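Local atomic coordinates of mandelate racemase/muconate lactonizing protein (Alicyclobacillus acidocaldarius LAA1, PDB entry 3QLD), a protein that belongs to the mandelate racemase/muconate lactonizing branch of the enolase superfamily, pairing an N-terminal capping domain with a TIM-barrel-like C-terminal domain. Residues T55-E59 with D246-R250; V252-K256 with R282-A287; W229-A233 with L257-A263. One frame throughout, in Å; residues are numbered along the deposited sequence.

Contact 1 (T55-E59 with D246-R250)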
ATOM      1  N   THR A  55       1.154  -5.642 -10.029  1.00 24.20           N
ATOM      2  CA  THR A  55      -0.150  -6.169 -10.508  1.00 27.62           C
ATOM      3  C   THR A  55      -0.771  -7.177  -9.545  1.00 27.47           C
ATOM      4  O   THR A  55      -1.974  -7.471  -9.606  1.00 28.48           O
ATOM      5  CB  THR A  55      -0.035  -6.855 -11.848  1.00 28.56           C
ATOM      6  OG1 THR A  55       0.929  -7.888 -11.756  1.00 30.80           O
ATOM      7  CG2 THR A  55       0.309  -5.865 -12.987  1.00 28.59           C
ATOM      8  N   TYR A  56       0.013  -7.697  -8.626  1.00 26.79           N
ATOM      9  CA  TYR A  56      -0.550  -8.498  -7.536  1.00 27.56           C
ATOM     10  C   TYR A  56      -0.662  -7.741  -6.217  1.00 25.65           C
ATOM     11  O   TYR A  56      -1.730  -7.714  -5.589  1.00 24.27           O
ATOM     12  CB  TYR A  56       0.292  -9.768  -7.424  1.00 28.54           C
ATOM     13  CG  TYR A  56       0.230 -10.547  -6.116  1.00 28.96           C
ATOM     14  CD1 TYR A  56      -0.917 -11.274  -5.722  1.00 31.18           C
ATOM     15  CD2 TYR A  56       1.328 -10.618  -5.300  1.00 29.43           C
ATOM     16  CE1 TYR A  56      -0.959 -12.024  -4.517  1.00 29.08           C
ATOM     17  CE2 TYR A  56       1.284 -11.351  -4.068  1.00 30.63           C
ATOM     18  CZ  TYR A  56       0.140 -12.065  -3.704  1.00 33.48           C
ATOM     19  OH  TYR A  56       0.160 -12.811  -2.521  1.00 28.77           O
ATOM     20  N   THR A  57       0.416  -7.075  -5.785  1.00 25.56           N
ATOM     21  CA  THR A  57       0.281  -6.050  -4.779  1.00 24.49           C
ATOM     22  C   THR A  57       0.985  -4.756  -5.250  1.00 23.90           C
ATOM     23  O   THR A  57       1.458  -4.701  -6.362  1.00 22.29           O
ATOM     24  CB  THR A  57       0.841  -6.431  -3.399  1.00 27.05           C
ATOM     25  OG1 THR A  57       2.263  -6.521  -3.490  1.00 24.47           O
ATOM     26  CG2 THR A  57       0.262  -7.816  -2.896  1.00 25.80           C
ATOM     27  N   GLU A  58       1.063  -3.774  -4.359  1.00 23.29           N
ATOM     28  CA  GLU A  58       1.535  -2.419  -4.732  1.00 23.81           C
ATOM     29  C   GLU A  58       3.064  -2.374  -4.801  1.00 21.97           C
ATOM     30  O   GLU A  58       3.615  -1.449  -5.391  1.00 21.92           O
ATOM     31  CB  GLU A  58       0.997  -1.358  -3.772  1.00 23.39           C
ATOM     32  CG  GLU A  58       1.608  -1.396  -2.333  1.00 27.85           C
ATOM     33  CD  GLU A  58       1.105  -2.561  -1.458  1.00 37.40           C
ATOM     34  OE1 GLU A  58       0.088  -3.244  -1.803  1.00 38.91           O
ATOM     35  OE2 GLU A  58       1.732  -2.764  -0.395  1.00 39.89           O
ATOM     36  N   GLU A  59       3.729  -3.385  -4.226  1.00 19.56           N
ATOM     37  CA  GLU A  59       5.226  -3.460  -4.266  1.00 20.52           C
ATOM     38  C   GLU A  59       5.724  -4.120  -5.557  1.00 21.01           C
ATOM     39  O   GLU A  59       5.105  -5.036  -6.090  1.00 21.74           O
ATOM     40  CB  GLU A  59       5.753  -4.170  -2.957  1.00 18.17           C
ATOM     41  CG  GLU A  59       5.399  -3.374  -1.639  1.00 23.47           C
ATOM     42  CD  GLU A  59       5.958  -4.142  -0.436  1.00 24.93           C
ATOM     43  OE1 GLU A  59       7.166  -3.967  -0.195  1.00 24.85           O
ATOM     44  OE2 GLU A  59       5.238  -4.970   0.139  1.00 24.58           O
ATOM     45  N   ASP A 246      -6.075 -14.055  -0.616  1.00 23.98           N
ATOM     46  CA  ASP A 246      -4.600 -13.985  -0.725  1.00 23.83           C
ATOM     47  C   ASP A 246      -4.329 -12.460  -0.589  1.00 24.62           C
ATOM     48  O   ASP A 246      -4.137 -12.005   0.533  1.00 24.84           O
ATOM     49  CB  ASP A 246      -4.162 -14.638  -2.049  1.00 24.86           C
ATOM     50  CG  ASP A 246      -2.709 -14.414  -2.427  1.00 27.42           C
ATOM     51  OD1 ASP A 246      -1.936 -13.872  -1.651  1.00 31.66           O
ATOM     52  OD2 ASP A 246      -2.362 -14.795  -3.554  1.00 32.96           O
ATOM     53  N   GLU A 247      -4.378 -11.727  -1.687  1.00 25.53           N
ATOM     54  CA  GLU A 247      -3.863 -10.319  -1.713  1.00 28.36           C
ATOM     55  C   GLU A 247      -4.795  -9.353  -0.991  1.00 28.49           C
ATOM     56  O   GLU A 247      -4.367  -8.297  -0.501  1.00 28.36           O
ATOM     57  CB  GLU A 247      -3.434  -9.866  -3.145  1.00 27.00           C
ATOM     58  CG  GLU A 247      -4.592  -9.640  -4.091  1.00 31.71           C
ATOM     59  CD  GLU A 247      -4.936 -10.913  -4.897  1.00 35.70           C
ATOM     60  OE1 GLU A 247      -5.567 -10.726  -5.946  1.00 36.79           O
ATOM     61  OE2 GLU A 247      -4.560 -12.074  -4.512  1.00 32.87           O
ATOM     62  N   SER A 248      -6.052  -9.774  -0.816  1.00 29.07           N
ATOM     63  CA  SER A 248      -6.996  -8.981  -0.017  1.00 29.32           C
ATOM     64  C   SER A 248      -6.687  -8.905   1.441  1.00 29.86           C
ATOM     65  O   SER A 248      -7.363  -8.149   2.139  1.00 30.42           O
ATOM     66  CB  SER A 248      -8.431  -9.503  -0.178  1.00 28.75           C
ATOM     67  OG  SER A 248      -8.917  -9.246  -1.476  1.00 29.63           O
ATOM     68  N   VAL A 249      -5.772  -9.754   1.920  1.00 28.72           N
ATOM     69  CA  VAL A 249      -5.346  -9.731   3.283  1.00 29.99           C
ATOM     70  C   VAL A 249      -3.800  -9.513   3.383  1.00 32.09           C
ATOM     71  O   VAL A 249      -3.002 -10.453   3.275  1.00 32.64           O
ATOM     72  CB  VAL A 249      -5.714 -11.012   3.991  1.00 31.00           C
ATOM     73  CG1 VAL A 249      -5.017 -11.021   5.363  1.00 29.08           C
ATOM     74  CG2 VAL A 249      -7.328 -11.101   4.173  1.00 28.18           C
ATOM     75  N   ARG A 250      -3.425  -8.275   3.658  1.00 34.81           N
ATOM     76  CA  ARG A 250      -2.013  -7.858   3.681  1.00 37.39           C
ATOM     77  C   ARG A 250      -1.466  -7.663   5.082  1.00 37.16           C
ATOM     78  O   ARG A 250      -0.295  -7.323   5.217  1.00 38.46           O
ATOM     79  CB  ARG A 250      -1.831  -6.494   2.969  1.00 37.95           C
ATOM     80  CG  ARG A 250      -2.570  -6.248   1.673  1.00 43.97           C
ATOM     81  CD  ARG A 250      -1.820  -6.895   0.494  1.00 49.02           C
ATOM     82  NE  ARG A 250      -2.047  -6.375  -0.881  1.00 53.27           N
ATOM     83  CZ  ARG A 250      -3.148  -5.804  -1.422  1.00 57.73           C
ATOM     84  NH1 ARG A 250      -4.272  -5.571  -0.726  1.00 57.57           N
ATOM     85  NH2 ARG A 250      -3.119  -5.458  -2.725  1.00 56.54           N
TER
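The phenol of Tyr56 reaches across to the carboxylate of Asp246, and a polar link between the two loops forms there: Tyr56 OH donates to Asp246 OD1 at 2.5 Å, a short bond that meets the oxygen on its syn side, 18° out of the carboxylate plane. Asp246 OD2 lies at the ring edge, 3.3 Å from Tyr56 CE1, and the ring and carboxylate planes are turned 52° apart. Having CG anti to the backbone N (chi1 160°) swings the Tyr56 ring over to this partner. Lys270 and Arg273 form salt bridges with the same carboxylate.

The second polar element is looser. Glu58 OE1 stands 3.9 Å from Arg250 NE, a long salt bridge of charges alone, because the oxygen sits well out of the guanidinium plane. The firmer partner of Arg250 is Glu226, through NH1.

Van der Waals packing fills the middle. Glu247 CB touches Tyr56 CE1 at 3.6 Å, while Thr57 CG2 comes to the guanidinium edge, 3.4 Å from Arg250 NE. The same methyl also lies 3.8 Å above the plane of the neighbouring Tyr56 ring.

A type I turn from Asp246 to Val249, closed by Val249 N to Asp246 O, shapes the 246-250 side. This turn follows barrel strand 243-245 and leads into helix 252-261; residues 55-59 come from the N-terminal domain, between strand 43-48 and helix 61-80, with Met106 of helix 105-123 against Tyr56 and Thr57, and Arg102 of the second subunit hydrogen-bonded to Tyr56 O.

Contact 2 (V252-K256 with R282-A287); sequences VRELK and RALDVA. With SO4 (sulfate ion), chain C.
Val252 CG2 sits over one face of the Arg282 guanidinium, 3.5 Å from Arg282 NH2, and the two side chains cross at about a right angle. The other methyl, CG1, is turned to Val286, meeting its CG2 at 3.8 Å. Leu255 runs alongside Val286 in the opposite sense and pushes CD2 between the turns of the facing helix, 3.2 Å from Ala283 O and 4.0 Å from Ala283 CB. Lys256, extended beyond CG, crosses Val286 and lays CE against its CG2. The two helix segments run almost parallel, 9° apart, with axes 9.6 Å from each other.

A sulfate ion, probably from the crystallisation liquor, joins the N-terminal end of helix 252-261 to Arg282. Val252 N and Arg253 N give hydrogen bonds to O2 and O4, and Arg253 NE adds a nearly straight one to sulfate O4 (2.8 Å, 176°); the bend at chi3 (-66°) brings NE round to the anion. Arg282 NH2 bonds to O3, and Arg105 also binds the ion. Direct contact between the helices is mainly aliphatic packing, whereas the charged link runs through the anion, whose negative charge probably offsets the arginines round it and suits the helix N-terminus.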
ATOM      1  N   VAL A 252      -2.304  -8.400   9.643  1.00 38.06           N
ATOM      2  CA  VAL A 252      -3.096  -9.018  10.726  1.00 38.51           C
ATOM      3  C   VAL A 252      -4.385  -8.237  11.030  1.00 38.72           C
ATOM      4  O   VAL A 252      -5.409  -8.838  11.292  1.00 38.69           O
ATOM      5  CB  VAL A 252      -2.238  -9.274  12.013  1.00 39.50           C
ATOM      6  CG1 VAL A 252      -2.995 -10.128  13.055  1.00 39.11           C
ATOM      7  CG2 VAL A 252      -0.948 -10.017  11.646  1.00 38.96           C
ATOM      8  N   ARG A 253      -4.367  -6.904  10.961  1.00 37.81           N
ATOM      9  CA  ARG A 253      -5.615  -6.133  11.146  1.00 36.98           C
ATOM     10  C   ARG A 253      -6.671  -6.380  10.030  1.00 35.01           C
ATOM     11  O   ARG A 253      -7.867  -6.416  10.305  1.00 33.99           O
ATOM     12  CB  ARG A 253      -5.336  -4.638  11.237  1.00 38.95           C
ATOM     13  CG  ARG A 253      -4.739  -4.216  12.608  1.00 44.59           C
ATOM     14  CD  ARG A 253      -4.038  -2.839  12.527  1.00 50.60           C
ATOM     15  NE  ARG A 253      -2.869  -2.939  11.656  1.00 56.75           N
ATOM     16  CZ  ARG A 253      -2.281  -1.931  11.010  1.00 59.36           C
ATOM     17  NH1 ARG A 253      -2.727  -0.682  11.108  1.00 59.94           N
ATOM     18  NH2 ARG A 253      -1.233  -2.194  10.248  1.00 61.05           N
ATOM     19  N   GLU A 254      -6.227  -6.518   8.792  1.00 32.70           N
ATOM     20  CA  GLU A 254      -7.159  -6.844   7.698  1.00 32.38           C
ATOM     21  C   GLU A 254      -7.768  -8.241   7.899  1.00 29.04           C
ATOM     22  O   GLU A 254      -8.895  -8.498   7.552  1.00 28.23           O
ATOM     23  CB  GLU A 254      -6.451  -6.793   6.360  1.00 32.07           C
ATOM     24  CG  GLU A 254      -6.701  -5.470   5.548  1.00 38.31           C
ATOM     25  CD  GLU A 254      -6.149  -5.568   4.109  1.00 40.68           C
ATOM     26  OE1 GLU A 254      -4.942  -5.879   3.954  1.00 40.95           O
ATOM     27  OE2 GLU A 254      -6.927  -5.338   3.138  1.00 46.84           O
ATOM     28  N   LEU A 255      -6.966  -9.143   8.421  1.00 28.70           N
ATOM     29  CA  LEU A 255      -7.415 -10.495   8.771  1.00 27.87           C
ATOM     30  C   LEU A 255      -8.430 -10.405   9.883  1.00 27.90           C
ATOM     31  O   LEU A 255      -9.424 -11.080   9.821  1.00 28.13           O
ATOM     32  CB  LEU A 255      -6.249 -11.391   9.214  1.00 27.83           C
ATOM     33  CG  LEU A 255      -6.658 -12.872   9.524  1.00 27.45           C
ATOM     34  CD1 LEU A 255      -7.193 -13.565   8.288  1.00 28.26           C
ATOM     35  CD2 LEU A 255      -5.443 -13.639  10.027  1.00 27.24           C
ATOM     36  N   LYS A 256      -8.190  -9.586  10.910  1.00 28.61           N
ATOM     37  CA  LYS A 256      -9.237  -9.317  11.950  1.00 29.89           C
ATOM     38  C   LYS A 256     -10.578  -8.854  11.384  1.00 29.75           C
ATOM     39  O   LYS A 256     -11.656  -9.337  11.807  1.00 30.46           O
ATOM     40  CB  LYS A 256      -8.742  -8.362  13.080  1.00 28.27           C
ATOM     41  CG  LYS A 256      -7.798  -9.065  14.024  1.00 33.93           C
ATOM     42  CD  LYS A 256      -7.218  -8.087  15.123  1.00 37.19           C
ATOM     43  CE  LYS A 256      -6.230  -8.872  16.007  1.00 44.18           C
ATOM     44  NZ  LYS A 256      -5.741  -8.129  17.225  1.00 47.79           N
ATOM     45  N   ARG A 282       1.553 -14.257  14.110  1.00 31.33           N
ATOM     46  CA  ARG A 282       0.374 -13.473  14.541  1.00 31.96           C
ATOM     47  C   ARG A 282      -0.883 -13.691  13.712  1.00 31.54           C
ATOM     48  O   ARG A 282      -1.979 -13.782  14.287  1.00 30.11           O
ATOM     49  CB  ARG A 282       0.643 -11.985  14.658  1.00 32.90           C
ATOM     50  CG  ARG A 282       1.636 -11.649  15.757  1.00 36.47           C
ATOM     51  CD  ARG A 282       1.854 -10.174  15.961  1.00 41.03           C
ATOM     52  NE  ARG A 282       2.546  -9.553  14.820  1.00 43.38           N
ATOM     53  CZ  ARG A 282       1.950  -8.694  14.000  1.00 46.43           C
ATOM     54  NH1 ARG A 282       2.614  -8.167  12.975  1.00 46.88           N
ATOM     55  NH2 ARG A 282       0.685  -8.338  14.232  1.00 44.03           N
ATOM     56  N   ALA A 283      -0.739 -13.797  12.385  1.00 30.19           N
ATOM     57  CA  ALA A 283      -1.860 -14.141  11.501  1.00 30.67           C
ATOM     58  C   ALA A 283      -2.434 -15.525  11.777  1.00 31.01           C
ATOM     59  O   ALA A 283      -3.659 -15.734  11.704  1.00 30.65           O
ATOM     60  CB  ALA A 283      -1.456 -14.075   9.995  1.00 29.05           C
ATOM     61  N   LEU A 284      -1.563 -16.498  12.047  1.00 31.76           N
ATOM     62  CA  LEU A 284      -2.057 -17.841  12.303  1.00 32.86           C
ATOM     63  C   LEU A 284      -2.845 -17.903  13.642  1.00 33.17           C
ATOM     64  O   LEU A 284      -3.803 -18.657  13.751  1.00 32.96           O
ATOM     65  CB  LEU A 284      -0.907 -18.846  12.317  1.00 32.75           C
ATOM     66  CG  LEU A 284      -0.239 -19.092  10.972  1.00 36.84           C
ATOM     67  CD1 LEU A 284       0.793 -20.232  11.029  1.00 37.13           C
ATOM     68  CD2 LEU A 284      -1.283 -19.355   9.870  1.00 34.49           C
ATOM     69  N   ASP A 285      -2.408 -17.131  14.630  1.00 33.53           N
ATOM     70  CA  ASP A 285      -3.115 -17.025  15.923  1.00 35.77           C
ATOM     71  C   ASP A 285      -4.524 -16.577  15.661  1.00 35.12           C
ATOM     72  O   ASP A 285      -5.479 -17.210  16.115  1.00 34.79           O
ATOM     73  CB  ASP A 285      -2.465 -15.992  16.863  1.00 36.04           C
ATOM     74  CG  ASP A 285      -1.379 -16.604  17.702  1.00 41.93           C
ATOM     75  OD1 ASP A 285      -1.286 -17.849  17.708  1.00 46.78           O
ATOM     76  OD2 ASP A 285      -0.595 -15.860  18.351  1.00 51.77           O
ATOM     77  N   VAL A 286      -4.634 -15.458  14.960  1.00 33.59           N
ATOM     78  CA  VAL A 286      -5.939 -14.861  14.677  1.00 33.84           C
ATOM     79  C   VAL A 286      -6.799 -15.754  13.787  1.00 31.79           C
ATOM     80  O   VAL A 286      -8.028 -15.842  14.018  1.00 32.37           O
ATOM     81  CB  VAL A 286      -5.835 -13.414  14.079  1.00 34.00           C
ATOM     82  CG1 VAL A 286      -7.257 -12.870  13.618  1.00 35.70           C
ATOM     83  CG2 VAL A 286      -5.234 -12.436  15.088  1.00 35.58           C
ATOM     84  N   ALA A 287      -6.211 -16.414  12.783  1.00 29.72           N
ATOM     85  CA  ALA A 287      -7.018 -17.314  11.919  1.00 30.13           C
ATOM     86  C   ALA A 287      -7.560 -18.545  12.701  1.00 30.91           C
ATOM     87  O   ALA A 287      -8.749 -18.964  12.547  1.00 29.58           O
ATOM     88  CB  ALA A 287      -6.256 -17.754  10.711  1.00 29.43           C
TER
HETATM   89  S   SO4 C 401      -0.348  -5.866  11.622  1.00 51.58           S
HETATM   90  O1  SO4 C 401       0.471  -4.701  11.295  1.00 51.36           O
HETATM   91  O2  SO4 C 401       0.050  -6.993  10.786  1.00 49.65           O
HETATM   92  O3  SO4 C 401      -0.117  -6.291  13.001  1.00 51.07           O
HETATM   93  O4  SO4 C 401      -1.750  -5.480  11.435  1.00 49.86           O

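Contact 3 (W229-A233 with L257-A263)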
ATOM      1  N   TRP A 229     -15.849  -4.733   0.943  1.00 34.06           N
ATOM      2  CA  TRP A 229     -15.805  -5.695   1.982  1.00 31.45           C
ATOM      3  C   TRP A 229     -17.190  -6.271   2.239  1.00 29.92           C
ATOM      4  O   TRP A 229     -17.335  -7.460   2.558  1.00 26.90           O
ATOM      5  CB  TRP A 229     -15.293  -5.010   3.236  1.00 30.74           C
ATOM      6  CG  TRP A 229     -13.811  -4.864   3.309  1.00 32.27           C
ATOM      7  CD1 TRP A 229     -13.087  -3.692   3.258  1.00 34.26           C
ATOM      8  CD2 TRP A 229     -12.851  -5.923   3.422  1.00 32.20           C
ATOM      9  NE1 TRP A 229     -11.730  -3.969   3.362  1.00 37.00           N
ATOM     10  CE2 TRP A 229     -11.561  -5.324   3.465  1.00 35.60           C
ATOM     11  CE3 TRP A 229     -12.958  -7.328   3.506  1.00 32.66           C
ATOM     12  CZ2 TRP A 229     -10.384  -6.081   3.586  1.00 38.10           C
ATOM     13  CZ3 TRP A 229     -11.779  -8.083   3.668  1.00 35.38           C
ATOM     14  CH2 TRP A 229     -10.515  -7.457   3.690  1.00 36.53           C
ATOM     15  N   PHE A 230     -18.227  -5.439   2.070  1.00 28.26           N
ATOM     16  CA  PHE A 230     -19.558  -5.932   2.329  1.00 29.30           C
ATOM     17  C   PHE A 230     -20.089  -6.821   1.246  1.00 28.39           C
ATOM     18  O   PHE A 230     -20.828  -7.741   1.566  1.00 27.96           O
ATOM     19  CB  PHE A 230     -20.534  -4.813   2.713  1.00 30.89           C
ATOM     20  CG  PHE A 230     -20.582  -4.636   4.188  1.00 33.24           C
ATOM     21  CD1 PHE A 230     -19.905  -3.602   4.794  1.00 34.71           C
ATOM     22  CD2 PHE A 230     -21.183  -5.619   4.991  1.00 38.84           C
ATOM     23  CE1 PHE A 230     -19.905  -3.488   6.181  1.00 36.29           C
ATOM     24  CE2 PHE A 230     -21.206  -5.524   6.362  1.00 38.17           C
ATOM     25  CZ  PHE A 230     -20.561  -4.448   6.971  1.00 38.89           C
ATOM     26  N   ASP A 231     -19.670  -6.586  -0.009  1.00 26.56           N
ATOM     27  CA  ASP A 231     -20.006  -7.499  -1.123  1.00 25.91           C
ATOM     28  C   ASP A 231     -19.395  -8.857  -0.836  1.00 24.47           C
ATOM     29  O   ASP A 231     -20.017  -9.894  -1.088  1.00 23.75           O
ATOM     30  CB  ASP A 231     -19.462  -6.971  -2.497  1.00 24.00           C
ATOM     31  CG  ASP A 231     -20.296  -5.707  -3.032  1.00 29.89           C
ATOM     32  OD1 ASP A 231     -21.355  -5.396  -2.475  1.00 31.51           O
ATOM     33  OD2 ASP A 231     -19.905  -5.100  -4.035  1.00 31.49           O
ATOM     34  N   LEU A 232     -18.164  -8.854  -0.351  1.00 25.20           N
ATOM     35  CA  LEU A 232     -17.504 -10.105  -0.001  1.00 25.39           C
ATOM     36  C   LEU A 232     -18.226 -10.870   1.161  1.00 24.92           C
ATOM     37  O   LEU A 232     -18.411 -12.112   1.148  1.00 23.98           O
ATOM     38  CB  LEU A 232     -16.057  -9.847   0.294  1.00 26.22           C
ATOM     39  CG  LEU A 232     -15.254 -11.160   0.354  1.00 26.91           C
ATOM     40  CD1 LEU A 232     -15.297 -11.905  -1.047  1.00 26.43           C
ATOM     41  CD2 LEU A 232     -13.844 -10.814   0.722  1.00 29.13           C
ATOM     42  N   ALA A 233     -18.566 -10.123   2.203  1.00 25.87           N
ATOM     43  CA  ALA A 233     -19.257 -10.683   3.352  1.00 24.56           C
ATOM     44  C   ALA A 233     -20.558 -11.310   2.925  1.00 22.96           C
ATOM     45  O   ALA A 233     -20.909 -12.433   3.372  1.00 23.05           O
ATOM     46  CB  ALA A 233     -19.520  -9.578   4.420  1.00 25.55           C
ATOM     47  N   LEU A 257     -10.511  -7.944  10.415  1.00 29.59           N
ATOM     48  CA  LEU A 257     -11.703  -7.397   9.787  1.00 29.51           C
ATOM     49  C   LEU A 257     -12.387  -8.515   8.948  1.00 29.70           C
ATOM     50  O   LEU A 257     -13.624  -8.674   8.972  1.00 29.73           O
ATOM     51  CB  LEU A 257     -11.327  -6.195   8.887  1.00 29.45           C
ATOM     52  CG  LEU A 257     -12.493  -5.700   8.000  1.00 30.92           C
ATOM     53  CD1 LEU A 257     -13.700  -5.143   8.859  1.00 34.54           C
ATOM     54  CD2 LEU A 257     -12.053  -4.702   6.958  1.00 30.98           C
ATOM     55  N   THR A 258     -11.582  -9.262   8.183  1.00 27.65           N
ATOM     56  CA  THR A 258     -12.114 -10.431   7.419  1.00 27.06           C
ATOM     57  C   THR A 258     -12.942 -11.363   8.270  1.00 27.39           C
ATOM     58  O   THR A 258     -14.094 -11.690   7.926  1.00 27.63           O
ATOM     59  CB  THR A 258     -10.968 -11.227   6.769  1.00 27.40           C
ATOM     60  OG1 THR A 258     -10.354 -10.380   5.821  1.00 26.12           O
ATOM     61  CG2 THR A 258     -11.508 -12.441   6.015  1.00 25.36           C
ATOM     62  N   ALA A 259     -12.351 -11.736   9.402  1.00 27.20           N
ATOM     63  CA  ALA A 259     -12.968 -12.640  10.357  1.00 29.34           C
ATOM     64  C   ALA A 259     -14.220 -12.010  10.973  1.00 28.45           C
ATOM     65  O   ALA A 259     -15.215 -12.689  11.162  1.00 30.43           O
ATOM     66  CB  ALA A 259     -11.957 -13.015  11.423  1.00 27.96           C
ATOM     67  N   ARG A 260     -14.180 -10.706  11.252  1.00 29.05           N
ATOM     68  CA  ARG A 260     -15.297 -10.015  11.870  1.00 28.84           C
ATOM     69  C   ARG A 260     -16.495  -9.955  10.907  1.00 29.01           C
ATOM     70  O   ARG A 260     -17.661 -10.114  11.326  1.00 25.90           O
ATOM     71  CB  ARG A 260     -14.867  -8.613  12.359  1.00 31.18           C
ATOM     72  CG  ARG A 260     -15.951  -7.830  13.089  1.00 33.37           C
ATOM     73  CD  ARG A 260     -16.217  -8.346  14.496  1.00 39.61           C
ATOM     74  NE  ARG A 260     -17.270  -7.558  15.119  1.00 44.93           N
ATOM     75  CZ  ARG A 260     -17.073  -6.630  16.077  1.00 48.43           C
ATOM     76  NH1 ARG A 260     -15.856  -6.383  16.550  1.00 45.87           N
ATOM     77  NH2 ARG A 260     -18.112  -5.959  16.591  1.00 51.07           N
ATOM     78  N   LEU A 261     -16.184  -9.802   9.604  1.00 26.43           N
ATOM     79  CA  LEU A 261     -17.191  -9.674   8.570  1.00 26.96           C
ATOM     80  C   LEU A 261     -17.732 -11.024   8.127  1.00 26.83           C
ATOM     81  O   LEU A 261     -18.784 -11.058   7.520  1.00 27.20           O
ATOM     82  CB  LEU A 261     -16.621  -8.947   7.350  1.00 27.50           C
ATOM     83  CG  LEU A 261     -16.478  -7.437   7.459  1.00 26.51           C
ATOM     84  CD1 LEU A 261     -15.716  -7.004   6.228  1.00 29.29           C
ATOM     85  CD2 LEU A 261     -17.816  -6.678   7.630  1.00 30.07           C
ATOM     86  N   GLY A 262     -17.016 -12.112   8.448  1.00 26.13           N
ATOM     87  CA  GLY A 262     -17.349 -13.454   7.928  1.00 25.01           C
ATOM     88  C   GLY A 262     -17.103 -13.417   6.415  1.00 24.48           C
ATOM     89  O   GLY A 262     -17.887 -13.972   5.643  1.00 25.70           O
ATOM     90  N   ALA A 263     -16.069 -12.690   5.993  1.00 23.53           N
ATOM     91  CA  ALA A 263     -15.885 -12.442   4.565  1.00 22.26           C
ATOM     92  C   ALA A 263     -15.127 -13.596   3.909  1.00 22.15           C
ATOM     93  O   ALA A 263     -15.070 -13.690   2.647  1.00 21.96           O
ATOM     94  CB  ALA A 263     -15.093 -11.168   4.334  1.00 23.54           C
TER
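Two neighbouring helices of the TIM-barrel-like domain, 229-238 and 252-261, pack here on the outside of the barrel, the second of them ending in a Schellman motif. Gly262, with positive phi, is its C-prime residue; Ala263 N bonds back to Thr258 O, and a weak bond joins Gly262 N to Ala259 O. The short helical segments cross at -49° with axes 10.3 Å apart.

Trp229 carries much of the packing. Leu257 CD2 stands over its indole face as a CH-pi contact, 3.6 Å from the centroid of the five-membered ring and 12° off the normal. Leu261, its CG anti to the carbonyl carbon (chi1 -77°), points its isobutyl group between Trp229 and Phe230: CD1 goes to Trp229 CB, at 3.6 Å, and CD2 covers a face of the Phe230 ring. Thr258 OG1 approaches the six-membered ring obliquely, 3.5 Å from Trp229 CZ3, while its hydrogen bond goes to Glu254 O. Arg253 of the second subunit makes a cation-pi contact with Trp229.

Beyond the helix end the backbones close in, Ala233 CA lying 4.0 Å from Ala263 CA. Leu232 CD2 packs on Ala263 CB, and Leu232 CG rests 3.4 Å from Ala263 O, a buried carbonyl without a polar partner.

Overall arrangement
Contacts 2 and 3 both use helix 252-261, binding it to helix 277-289 and to helix 229-238, while contact 1 holds the loop leading into it against the N-terminal domain. Contact 1 has its centre nearest the chain centre, about 11 Å away, and relies on charged and hydroxyl groups between domains. The other two, centred about 16 and 23 Å out, are mainly apolar helix packing: aliphatic with an arginine-sulfate rim in contact 2, aliphatic groups on two aromatic rings in contact 3. All are partly buried, contact 2 alone having fully exposed residues among those that touch, and all meet the second subunit. They also meet one another: Val249 CG2 lies 3.5 Å from Thr258 OG1, and Glu254 OE2 3.6 Å from Trp229 CZ2.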